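Local coordinates for predicted acetamidase/formamidase (Thermoanaerobacter tengcongensis, PDB 3TKK), which probably hydrolyses carbon-nitrogen bonds in linear amides such as acetamide or formamide, and binds zinc and calcium ions, at residues H11-E19 / I137-C148; G74-E85 / K204-L215. All coordinates share one frame; numbering follows the deposited sequence.

Contact 1. Residues H11-E19 / I137-C148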
# COMPACT_ATOMS: atom_id res chain seq x y z
N HIS A 11 -16.71 -30.61 0.90
CA HIS A 11 -16.58 -30.34 2.34
C HIS A 11 -16.33 -28.86 2.53
O HIS A 11 -15.20 -28.41 2.36
CB HIS A 11 -15.43 -31.14 2.95
CG HIS A 11 -15.56 -32.62 2.81
ND1 HIS A 11 -15.96 -33.43 3.85
CD2 HIS A 11 -15.34 -33.43 1.76
CE1 HIS A 11 -15.98 -34.68 3.43
NE2 HIS A 11 -15.59 -34.70 2.17
N HIS A 12 -17.32 -28.05 2.86
CA HIS A 12 -17.02 -26.64 2.95
C HIS A 12 -17.90 -25.99 4.04
O HIS A 12 -18.92 -26.57 4.42
CB HIS A 12 -17.32 -25.88 1.61
CG HIS A 12 -18.61 -26.28 0.95
ND1 HIS A 12 -19.85 -25.85 1.39
CD2 HIS A 12 -18.87 -27.06 -0.14
CE1 HIS A 12 -20.81 -26.34 0.62
NE2 HIS A 12 -20.24 -27.05 -0.34
N ILE A 13 -17.56 -24.75 4.39
CA ILE A 13 -18.30 -24.03 5.44
C ILE A 13 -18.61 -22.62 4.95
O ILE A 13 -17.92 -22.07 4.06
CB ILE A 13 -17.40 -23.85 6.64
CG1 ILE A 13 -16.14 -23.04 6.23
CG2 ILE A 13 -17.03 -25.29 7.27
CD1 ILE A 13 -15.22 -23.00 7.30
N PHE A 14 -19.54 -21.94 5.62
CA PHE A 14 -19.84 -20.58 5.24
C PHE A 14 -19.37 -19.60 6.34
O PHE A 14 -19.36 -18.41 6.13
CB PHE A 14 -21.40 -20.46 4.97
CG PHE A 14 -21.78 -21.13 3.65
CD1 PHE A 14 -21.44 -20.51 2.43
CD2 PHE A 14 -22.29 -22.43 3.63
CE1 PHE A 14 -21.72 -21.13 1.23
CE2 PHE A 14 -22.55 -23.10 2.45
CZ PHE A 14 -22.28 -22.45 1.22
N ALA A 15 -19.08 -20.09 7.54
CA ALA A 15 -18.57 -19.18 8.57
C ALA A 15 -17.48 -19.91 9.29
O ALA A 15 -17.57 -21.14 9.40
CB ALA A 15 -19.76 -18.82 9.59
N PHE A 16 -16.46 -19.20 9.80
CA PHE A 16 -15.36 -19.89 10.59
C PHE A 16 -15.89 -20.06 11.99
O PHE A 16 -16.31 -19.06 12.61
CB PHE A 16 -14.05 -19.10 10.55
CG PHE A 16 -13.37 -19.18 9.23
CD1 PHE A 16 -13.84 -18.49 8.13
CD2 PHE A 16 -12.25 -20.04 9.07
CE1 PHE A 16 -13.14 -18.63 6.83
CE2 PHE A 16 -11.58 -20.18 7.83
CZ PHE A 16 -12.07 -19.50 6.71
N SER A 17 -15.97 -21.30 12.48
CA SER A 17 -16.63 -21.45 13.78
C SER A 17 -16.00 -22.66 14.44
O SER A 17 -15.70 -23.65 13.77
CB SER A 17 -18.16 -21.67 13.64
OG SER A 17 -18.66 -22.14 14.92
N LYS A 18 -15.81 -22.57 15.74
CA LYS A 18 -15.22 -23.70 16.49
C LYS A 18 -16.14 -24.90 16.47
O LYS A 18 -15.71 -26.02 16.81
CB LYS A 18 -14.99 -23.34 17.95
CG LYS A 18 -16.27 -23.01 18.72
CD LYS A 18 -15.92 -22.83 20.19
CE LYS A 18 -16.89 -21.90 20.82
NZ LYS A 18 -18.08 -22.78 21.40
N GLU A 19 -17.41 -24.66 16.11
CA GLU A 19 -18.49 -25.67 16.14
C GLU A 19 -18.54 -26.55 14.87
O GLU A 19 -19.19 -27.59 14.89
CB GLU A 19 -19.85 -25.02 16.32
CG GLU A 19 -19.92 -24.19 17.63
CD GLU A 19 -19.74 -25.10 18.85
OE1 GLU A 19 -20.34 -26.18 18.87
OE2 GLU A 19 -19.02 -24.76 19.81
N ILE A 137 -8.82 -17.47 3.83
CA ILE A 137 -8.08 -18.58 4.40
C ILE A 137 -7.91 -18.25 5.87
O ILE A 137 -7.67 -17.08 6.23
CB ILE A 137 -6.72 -18.82 3.81
CG1 ILE A 137 -6.04 -19.95 4.62
CG2 ILE A 137 -5.84 -17.49 3.78
CD1 ILE A 137 -4.66 -20.50 3.64
N GLY A 138 -8.21 -19.23 6.73
CA GLY A 138 -8.28 -18.92 8.17
C GLY A 138 -8.45 -20.16 9.03
O GLY A 138 -8.64 -21.28 8.52
N VAL A 139 -8.46 -19.95 10.33
CA VAL A 139 -8.78 -20.97 11.29
C VAL A 139 -9.99 -20.48 12.11
O VAL A 139 -10.46 -19.39 11.92
CB VAL A 139 -7.60 -21.12 12.27
CG1 VAL A 139 -6.32 -21.47 11.49
CG2 VAL A 139 -7.40 -19.70 13.12
N ALA A 140 -10.49 -21.35 12.99
CA ALA A 140 -11.65 -20.97 13.78
C ALA A 140 -11.26 -19.94 14.83
O ALA A 140 -10.22 -20.03 15.45
CB ALA A 140 -12.30 -22.20 14.48
N PRO A 141 -12.12 -18.93 15.01
CA PRO A 141 -11.96 -18.03 16.10
C PRO A 141 -12.19 -18.67 17.46
O PRO A 141 -12.81 -19.75 17.58
CB PRO A 141 -13.07 -16.95 15.88
CG PRO A 141 -13.84 -17.30 14.62
CD PRO A 141 -13.39 -18.78 14.26
N LYS A 142 -11.73 -17.97 18.49
CA LYS A 142 -11.87 -18.47 19.86
C LYS A 142 -13.33 -18.67 20.18
O LYS A 142 -13.74 -19.71 20.61
CB LYS A 142 -11.24 -17.45 20.82
CG LYS A 142 -10.86 -18.01 22.21
CD LYS A 142 -10.05 -16.87 22.90
CE LYS A 142 -10.64 -16.41 24.27
NZ LYS A 142 -10.28 -14.94 24.40
N GLU A 143 -14.18 -17.72 19.87
CA GLU A 143 -15.55 -17.89 20.35
C GLU A 143 -16.65 -17.82 19.26
O GLU A 143 -16.94 -18.84 18.62
CB GLU A 143 -15.81 -16.95 21.53
CG GLU A 143 -17.13 -17.27 22.35
CD GLU A 143 -17.32 -18.79 22.63
OE1 GLU A 143 -18.25 -19.43 22.05
OE2 GLU A 143 -16.54 -19.35 23.43
N GLY A 144 -17.29 -16.65 19.07
CA GLY A 144 -18.49 -16.59 18.21
C GLY A 144 -18.08 -16.85 16.76
O GLY A 144 -16.99 -16.39 16.30
N SER A 145 -18.94 -17.57 16.05
CA SER A 145 -18.91 -17.70 14.61
C SER A 145 -18.64 -16.38 13.82
O SER A 145 -19.21 -15.30 14.13
CB SER A 145 -20.26 -18.29 14.16
OG SER A 145 -20.25 -18.43 12.74
N ILE A 146 -17.79 -16.48 12.80
CA ILE A 146 -17.55 -15.35 11.93
C ILE A 146 -17.71 -15.71 10.46
O ILE A 146 -16.96 -16.44 9.89
CB ILE A 146 -16.20 -14.64 12.23
CG1 ILE A 146 -16.22 -14.10 13.69
CG2 ILE A 146 -15.94 -13.45 11.23
CD1 ILE A 146 -14.83 -13.56 14.27
N ASN A 147 -18.75 -15.17 9.85
CA ASN A 147 -18.98 -15.39 8.42
C ASN A 147 -17.73 -15.28 7.53
O ASN A 147 -16.98 -14.30 7.67
CB ASN A 147 -20.01 -14.35 7.96
CG ASN A 147 -20.55 -14.64 6.58
OD1 ASN A 147 -20.00 -14.19 5.54
ND2 ASN A 147 -21.64 -15.41 6.54
N CYS A 148 -17.56 -16.27 6.61
CA CYS A 148 -16.53 -16.34 5.58
C CYS A 148 -16.11 -15.08 4.88
O CYS A 148 -14.96 -14.97 4.50
CB CYS A 148 -16.96 -17.39 4.52
SG CYS A 148 -16.58 -18.92 5.29
O HOH W 1 -15.37 -20.09 17.12
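The ring of Phe16 meets residues 137-148 largely through its edge, where Gly138 O, Ile146 O and Ala140 N all lie near the ring plane. Its CE2 is 3.2 Å from Gly138 O, and a side chain at Gly138 would press tightly on that carbon. Val139 O approaches obliquely, 3.4 Å from CD2. Cys148 SG also stands obliquely off the CE1 side, although its crowding against Phe14 O makes the sulfur position doubtful. From outside the two segments the His154 ring meets Phe16 with the planes at about 55°. CG anti to the carbonyl carbon (chi1 -73°) sets the ring beside Gly138; independently, Phe16 CB lies 3.8 Å from Pro141 CD. Strands 15-16 and 146-147 form a small two-stranded antiparallel sheet, in which Phe16 and Ile146 are the hydrogen-bonded pair: Phe16 N gives to Ile146 O at 2.8 Å, and Ile146 N returns an almost straight bond (171°) to Phe16 O. The Cys148 side chain lies about 6 Å from that of the calcium ligand Asn157. Beyond the sheet, Lys18 bends near its tip and crosses Glu143, its NZ 3.4 Å from Glu143 OE1 and 2.7 Å from Glu19 OE2, a three-residue salt-bridge network. Ser17 OG accepts from Glu19 N in an ST turn, while a water accepts from Lys18 N and donates to the carbonyl oxygens of Pro141 and Glu143.

Contact 2. Residues G74-E85 / K204-L215; sequences GDVLKVKIKKIE and KVLLEVEVIKGL
Strands 76-85 and 204-212 are adjacent interior strands of a large mixed sheet, antiparallel at 173° and interrupted by a classic beta bulge. At the bulge Lys82 and Lys83 both face Leu206, whose carbonyl oxygen accepts twice: from Lys82 N at 2.7 Å and from Lys83 N at 3.2 Å, the latter on a lone pair. The face with Leu77, Val79, Ile81 and Ile84 is apolar; Val79 CG1 meets Leu207 CD2 at 4.0 Å, and Ile81 leans on Val205 and Leu207. The other mixes lysine-glutamate pairs with Val76, Leu206 and Ile212: Lys78 and Glu210 run side by side with a long salt bridge, 3.9 Å from NZ to OE1. Lys82, extended beyond CG, crosses Glu208 with a weak bond and finds its stronger partner in Glu31. Where strand 76-85 begins, Val76 CG2 packs 3.8 Å from Leu215 CD2. There Lys213 NZ reaches Asp75 OD2 at 2.8 Å on the syn side, 32° out of the carboxylate plane. OD2 also takes the amide of Lys72, and a water links OD1 to Gly214 N. Were Asp75 an alanine, the Lys213 ammonium, though still bonded to Gly70 O, would probably lose its counter-charge and the Lys72 amide its acceptor. Strand 168-172 flanks 76-85 and strand 31-36 flanks 204-212, while Val205, Leu207 and Val209 pack on strand 180-186.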
# COMPACT_ATOMS: atom_id res chain seq x y z
N GLY A 74 -3.13 -21.14 21.25
CA GLY A 74 -1.90 -20.42 21.68
C GLY A 74 -0.74 -20.79 20.77
O GLY A 74 0.26 -20.04 20.75
N ASP A 75 -0.82 -21.93 20.04
CA ASP A 75 0.23 -22.25 19.06
C ASP A 75 0.07 -21.44 17.80
O ASP A 75 -0.77 -20.55 17.70
CB ASP A 75 0.08 -23.74 18.61
CG ASP A 75 0.31 -24.72 19.73
OD1 ASP A 75 0.88 -24.31 20.77
OD2 ASP A 75 -0.08 -25.89 19.58
N VAL A 76 0.83 -21.77 16.75
CA VAL A 76 0.64 -20.99 15.60
C VAL A 76 0.53 -22.05 14.52
O VAL A 76 1.27 -23.05 14.58
CB VAL A 76 1.84 -20.00 15.34
CG1 VAL A 76 1.90 -19.59 13.87
CG2 VAL A 76 1.72 -18.76 16.26
N LEU A 77 -0.38 -21.87 13.54
CA LEU A 77 -0.33 -22.83 12.40
C LEU A 77 0.31 -22.21 11.22
O LEU A 77 -0.16 -21.15 10.75
CB LEU A 77 -1.72 -23.22 11.99
CG LEU A 77 -1.99 -24.20 10.85
CD1 LEU A 77 -1.72 -25.60 11.45
CD2 LEU A 77 -3.48 -24.10 10.39
N LYS A 78 1.32 -22.89 10.68
CA LYS A 78 1.99 -22.46 9.45
C LYS A 78 1.49 -23.27 8.24
O LYS A 78 1.38 -24.50 8.33
CB LYS A 78 3.49 -22.60 9.64
CG LYS A 78 4.32 -22.55 8.31
CD LYS A 78 5.86 -22.78 8.64
CE LYS A 78 6.51 -23.45 7.44
NZ LYS A 78 8.01 -23.50 7.69
N VAL A 79 1.11 -22.53 7.17
CA VAL A 79 0.47 -23.09 6.02
C VAL A 79 1.33 -22.66 4.83
O VAL A 79 1.44 -21.48 4.46
CB VAL A 79 -1.00 -22.62 5.84
CG1 VAL A 79 -1.62 -23.30 4.54
CG2 VAL A 79 -1.84 -22.74 7.14
N LYS A 80 2.01 -23.60 4.24
CA LYS A 80 2.86 -23.31 3.10
C LYS A 80 1.99 -23.49 1.85
O LYS A 80 1.54 -24.66 1.56
CB LYS A 80 4.05 -24.29 3.11
CG LYS A 80 5.03 -24.02 1.98
CD LYS A 80 6.28 -25.01 2.02
CE LYS A 80 7.16 -24.86 3.27
NZ LYS A 80 6.38 -25.32 4.47
N ILE A 81 1.80 -22.40 1.05
CA ILE A 81 1.09 -22.45 -0.23
C ILE A 81 2.11 -22.87 -1.35
O ILE A 81 2.96 -22.07 -1.77
CB ILE A 81 0.51 -21.10 -0.58
CG1 ILE A 81 -0.33 -20.55 0.63
CG2 ILE A 81 -0.40 -21.28 -1.86
CD1 ILE A 81 -1.33 -21.60 1.08
N LYS A 82 1.98 -24.09 -1.84
CA LYS A 82 2.93 -24.61 -2.83
C LYS A 82 2.44 -24.40 -4.22
O LYS A 82 3.19 -24.02 -5.05
CB LYS A 82 3.18 -26.07 -2.50
CG LYS A 82 3.88 -26.23 -1.11
CD LYS A 82 4.46 -27.62 -1.06
CE LYS A 82 4.87 -28.00 0.37
NZ LYS A 82 5.57 -29.35 0.30
N LYS A 83 1.20 -24.68 -4.52
CA LYS A 83 0.68 -24.46 -5.85
C LYS A 83 -0.72 -23.98 -5.85
O LYS A 83 -1.51 -24.45 -5.04
CB LYS A 83 0.61 -25.75 -6.61
CG LYS A 83 1.72 -25.94 -7.53
CD LYS A 83 1.24 -26.96 -8.51
CE LYS A 83 0.93 -28.31 -7.78
NZ LYS A 83 2.05 -29.30 -8.17
N ILE A 84 -1.07 -23.14 -6.80
CA ILE A 84 -2.50 -22.78 -6.91
C ILE A 84 -2.90 -23.03 -8.38
O ILE A 84 -2.29 -22.42 -9.28
CB ILE A 84 -2.70 -21.30 -6.59
CG1 ILE A 84 -2.33 -21.01 -5.15
CG2 ILE A 84 -4.13 -20.76 -6.74
CD1 ILE A 84 -2.58 -19.49 -4.83
N GLU A 85 -3.89 -23.87 -8.66
CA GLU A 85 -4.39 -23.92 -10.03
C GLU A 85 -5.75 -23.34 -10.15
O GLU A 85 -6.56 -23.44 -9.18
CB GLU A 85 -4.29 -25.38 -10.55
CG GLU A 85 -2.82 -25.84 -10.50
CD GLU A 85 -2.64 -27.40 -10.43
OE1 GLU A 85 -1.63 -27.88 -9.81
OE2 GLU A 85 -3.50 -28.12 -11.00
N LYS A 204 -7.72 -25.20 -7.25
CA LYS A 204 -7.14 -26.26 -6.41
C LYS A 204 -5.79 -25.73 -5.82
O LYS A 204 -5.01 -25.06 -6.55
CB LYS A 204 -6.93 -27.48 -7.32
CG LYS A 204 -6.31 -28.67 -6.67
CD LYS A 204 -6.49 -30.07 -7.49
CE LYS A 204 -5.81 -31.30 -6.62
NZ LYS A 204 -6.43 -32.79 -6.34
N VAL A 205 -5.58 -25.91 -4.50
CA VAL A 205 -4.42 -25.33 -3.78
C VAL A 205 -3.66 -26.54 -3.20
O VAL A 205 -4.28 -27.35 -2.42
CB VAL A 205 -4.85 -24.44 -2.59
CG1 VAL A 205 -3.61 -24.02 -1.68
CG2 VAL A 205 -5.62 -23.21 -3.09
N LEU A 206 -2.39 -26.74 -3.63
CA LEU A 206 -1.46 -27.62 -2.88
C LEU A 206 -0.82 -26.92 -1.70
O LEU A 206 -0.03 -25.94 -1.89
CB LEU A 206 -0.38 -28.26 -3.80
CG LEU A 206 0.60 -29.25 -3.14
CD1 LEU A 206 -0.07 -30.50 -2.59
CD2 LEU A 206 1.75 -29.81 -4.18
N LEU A 207 -1.17 -27.34 -0.47
CA LEU A 207 -0.58 -26.70 0.71
C LEU A 207 -0.02 -27.73 1.70
O LEU A 207 -0.30 -28.97 1.65
CB LEU A 207 -1.52 -25.81 1.44
CG LEU A 207 -2.84 -26.44 1.87
CD1 LEU A 207 -2.58 -27.28 3.08
CD2 LEU A 207 -3.96 -25.34 2.09
N GLU A 208 0.75 -27.22 2.64
CA GLU A 208 1.28 -28.10 3.68
C GLU A 208 1.02 -27.41 4.99
O GLU A 208 0.98 -26.18 5.02
CB GLU A 208 2.78 -28.32 3.48
CG GLU A 208 3.36 -28.92 4.72
CD GLU A 208 4.87 -29.20 4.64
OE1 GLU A 208 5.36 -29.35 3.49
OE2 GLU A 208 5.53 -29.26 5.72
N VAL A 209 0.76 -28.15 6.07
CA VAL A 209 0.50 -27.54 7.34
C VAL A 209 1.60 -27.92 8.33
O VAL A 209 2.05 -29.04 8.32
CB VAL A 209 -0.86 -27.93 7.94
CG1 VAL A 209 -2.05 -27.27 7.23
CG2 VAL A 209 -1.04 -29.54 7.96
N GLU A 210 1.96 -26.98 9.22
CA GLU A 210 2.86 -27.28 10.39
C GLU A 210 2.39 -26.58 11.65
O GLU A 210 2.10 -25.41 11.61
CB GLU A 210 4.24 -26.77 10.14
CG GLU A 210 4.97 -27.60 9.14
CD GLU A 210 6.44 -27.22 9.07
OE1 GLU A 210 6.99 -26.48 9.98
OE2 GLU A 210 7.04 -27.70 8.11
N VAL A 211 2.41 -27.28 12.76
CA VAL A 211 2.11 -26.66 14.04
C VAL A 211 3.44 -26.05 14.58
O VAL A 211 4.46 -26.73 14.63
CB VAL A 211 1.52 -27.72 14.97
CG1 VAL A 211 1.29 -27.14 16.34
CG2 VAL A 211 0.24 -28.21 14.34
N ILE A 212 3.43 -24.76 14.88
CA ILE A 212 4.58 -24.11 15.56
C ILE A 212 4.28 -23.90 17.01
O ILE A 212 3.21 -23.34 17.34
CB ILE A 212 4.83 -22.69 15.03
CG1 ILE A 212 5.14 -22.66 13.49
CG2 ILE A 212 5.86 -22.01 15.90
CD1 ILE A 212 6.18 -23.61 13.10
N LYS A 213 5.19 -24.33 17.90
CA LYS A 213 5.10 -24.12 19.35
C LYS A 213 5.98 -22.98 19.90
O LYS A 213 7.04 -22.68 19.37
CB LYS A 213 5.47 -25.42 20.11
CG LYS A 213 4.79 -26.68 19.57
CD LYS A 213 3.42 -26.72 20.17
CE LYS A 213 2.79 -28.09 20.11
NZ LYS A 213 1.39 -28.04 20.54
N GLY A 214 5.56 -22.35 20.98
CA GLY A 214 6.33 -21.23 21.51
C GLY A 214 6.44 -19.94 20.68
O GLY A 214 7.38 -19.15 20.89
N LEU A 215 5.49 -19.68 19.79
CA LEU A 215 5.42 -18.39 19.09
C LEU A 215 4.06 -17.81 19.44
O LEU A 215 3.05 -18.53 19.42
CB LEU A 215 5.59 -18.62 17.58
CG LEU A 215 5.31 -17.41 16.70
CD1 LEU A 215 6.38 -16.30 16.92
CD2 LEU A 215 5.24 -17.80 15.26
O HOH W 2 2.90 -22.94 21.69

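Overall arrangement
The four segments alternate along the chain, 11-19, 74-85, 137-148 and then 204-215, so the two contacts interlock in sequence. Their centres are about 17 Å apart. Contact 2 belongs to the nine-stranded mixed sheet, whereas contact 1 joins a small two-stranded sheet to the end of strand 133-138, part of a second, curled sheet. The contacts touch where Val139 CG1 lies 4.0 Å from Leu77 CD2 and Ile137 CD1 lies 4.2 Å from Val79 CG1. Strand 180-186, carrying the metal ligands Asp184 and His186, packs against side chains of both contacts. The side chains of Cys148 and Ile84 lie about 11 and 12 Å from the zinc ion, so both contacts are near the metal site without reaching it.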